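POU domain, class 6, transcription factor 1 (Homo sapiens, PDB 3D1N) binds DNA sequence-specifically as a transcription factor, probably preferring a variant of the octamer motif, through a POU-specific domain and a homeodomain. Local coordinates at residues K[6-9]-K[10-14]. The protein carries 2 engineered substitutions. Numbering follows the deposited sequence.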
loop_
_atom_site.group_PDB
_atom_site.type_symbol
_atom_site.label_atom_id
_atom_site.label_comp_id
_atom_site.label_asym_id
_atom_site.label_seq_id
_atom_site.Cartn_x
_atom_site.Cartn_y
_atom_site.Cartn_z
ATOM N N ILE K 6 -11.227 0.734 -26.498
ATOM C CA ILE K 6 -10.616 -0.308 -25.684
ATOM C C ILE K 6 -9.623 0.266 -24.674
ATOM O O ILE K 6 -9.173 -0.434 -23.770
ATOM C CB ILE K 6 -9.941 -1.397 -26.549
ATOM C CG1 ILE K 6 -8.868 -0.790 -27.454
ATOM C CG2 ILE K 6 -10.977 -2.128 -27.383
ATOM C CD1 ILE K 6 -8.266 -1.783 -28.435
ATOM N N ARG K 7 -9.293 1.543 -24.821
ATOM C CA ARG K 7 -8.396 2.201 -23.877
ATOM C C ARG K 7 -9.168 2.678 -22.651
ATOM O O ARG K 7 -8.614 2.800 -21.555
ATOM C CB ARG K 7 -7.678 3.375 -24.543
ATOM C CG ARG K 7 -6.858 4.219 -23.583
ATOM C CD ARG K 7 -6.086 5.298 -24.323
ATOM N NE ARG K 7 -4.924 4.761 -25.031
ATOM C CZ ARG K 7 -4.951 4.292 -26.277
ATOM N NH1 ARG K 7 -6.087 4.286 -26.966
ATOM N NH2 ARG K 7 -3.838 3.828 -26.834
ATOM N N GLU K 8 -10.455 2.943 -22.841
ATOM C CA GLU K 8 -11.278 3.412 -21.744
ATOM C C GLU K 8 -11.918 2.236 -21.026
ATOM O O GLU K 8 -12.161 2.303 -19.822
ATOM C CB GLU K 8 -12.339 4.398 -22.230
ATOM C CG GLU K 8 -12.869 5.305 -21.130
ATOM C CD GLU K 8 -11.775 6.149 -20.488
ATOM O OE1 GLU K 8 -11.939 6.546 -19.312
ATOM O OE2 GLU K 8 -10.751 6.412 -21.157
ATOM N N PHE K 9 -12.193 1.161 -21.765
ATOM C CA PHE K 9 -12.663 -0.073 -21.145
ATOM C C PHE K 9 -11.525 -0.626 -20.319
ATOM O O PHE K 9 -11.738 -1.346 -19.346
ATOM C CB PHE K 9 -13.080 -1.099 -22.185
ATOM C CG PHE K 9 -13.523 -2.418 -21.601
ATOM C CD1 PHE K 9 -14.858 -2.668 -21.347
ATOM C CD2 PHE K 9 -12.608 -3.421 -21.329
ATOM C CE1 PHE K 9 -15.267 -3.881 -20.823
ATOM C CE2 PHE K 9 -13.018 -4.641 -20.801
ATOM C CZ PHE K 9 -14.352 -4.867 -20.551
ATOM N N ALA K 10 -10.305 -0.290 -20.723
ATOM C CA ALA K 10 -9.139 -0.604 -19.920
ATOM C C ALA K 10 -9.298 0.079 -18.569
ATOM O O ALA K 10 -9.623 -0.565 -17.564
ATOM C CB ALA K 10 -7.875 -0.127 -20.610
ATOM N N LYS K 11 -9.089 1.392 -18.569
ATOM C CA LYS K 11 -9.180 2.211 -17.364
ATOM C C LYS K 11 -10.352 1.823 -16.468
ATOM O O LYS K 11 -10.163 1.484 -15.297
ATOM C CB LYS K 11 -9.250 3.694 -17.738
ATOM C CG LYS K 11 -7.876 4.317 -17.966
ATOM C CD LYS K 11 -6.904 3.312 -18.592
ATOM C CE LYS K 11 -5.452 3.620 -18.225
ATOM N NZ LYS K 11 -4.520 2.504 -18.582
ATOM N N ASN K 12 -11.556 1.846 -17.030
ATOM C CA ASN K 12 -12.758 1.578 -16.252
ATOM C C ASN K 12 -12.869 0.152 -15.733
ATOM O O ASN K 12 -13.363 -0.070 -14.627
ATOM C CB ASN K 12 -14.013 1.969 -17.031
ATOM C CG ASN K 12 -14.188 3.473 -17.123
ATOM O OD1 ASN K 12 -15.174 4.021 -16.636
ATOM N ND2 ASN K 12 -13.213 4.150 -17.727
ATOM N N PHE K 13 -12.406 -0.812 -16.519
ATOM C CA PHE K 13 -12.460 -2.201 -16.081
ATOM C C PHE K 13 -11.720 -2.395 -14.765
ATOM O O PHE K 13 -12.229 -3.043 -13.850
ATOM C CB PHE K 13 -11.873 -3.146 -17.126
ATOM C CG PHE K 13 -11.798 -4.571 -16.662
ATOM C CD1 PHE K 13 -12.863 -5.432 -16.861
ATOM C CD2 PHE K 13 -10.668 -5.047 -16.011
ATOM C CE1 PHE K 13 -12.802 -6.743 -16.433
ATOM C CE2 PHE K 13 -10.601 -6.356 -15.579
ATOM C CZ PHE K 13 -11.671 -7.208 -15.791
ATOM N N LYS K 14 -10.510 -1.847 -14.687
ATOM C CA LYS K 14 -9.701 -1.962 -13.482
ATOM C C LYS K 14 -10.493 -1.500 -12.269
ATOM O O LYS K 14 -10.660 -2.257 -11.308
ATOM C CB LYS K 14 -8.407 -1.149 -13.603
ATOM C CG LYS K 14 -7.895 -0.618 -12.265
ATOM C CD LYS K 14 -6.425 -0.206 -12.312
ATOM C CE LYS K 14 -5.510 -1.315 -11.793
ATOM N NZ LYS K 14 -4.176 -0.801 -11.357
#
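F9 and F13, one helical turn apart on helix 4-18, set their rings side by side on the buried face. The four-residue spacing puts them on one flank, and with CG anti to the backbone N in both (chi1 near 180°) the rings leave in a like direction. The planes are 30° apart but slid past each other, so the centroids lie 5.8 Å apart with little overlap. The touch is made by ring atoms, F9 CZ lying 4.0 Å from F13 CD1, while CB of F13 sits over one face of the F9 ring. Flat, bulky phenylalanines suit this place because they fill an interior: F9 packs on F47 of helix 41-49 and on L64 of helix 54-73. A10, small enough for a close approach, packs on L50.

On the solvent side polar residues take over. The short amide of N12 has an N-H to offer a carbonyl one turn back, and its ND2 donates to E8 O at 3.0 Å. N12 N reaches the same oxygen more directly, at 2.9 Å, from the opposite face of the carbonyl plane, so one acceptor is gripped twice. The exposed carboxylate of E8, turned 65° from the amide plane, can accept from the same nitrogen, ND2 to OE1 being a weak bond of 3.1 Å. This two-faced pattern is that of an amphipathic helix, here the first of the all-helical POU-specific domain.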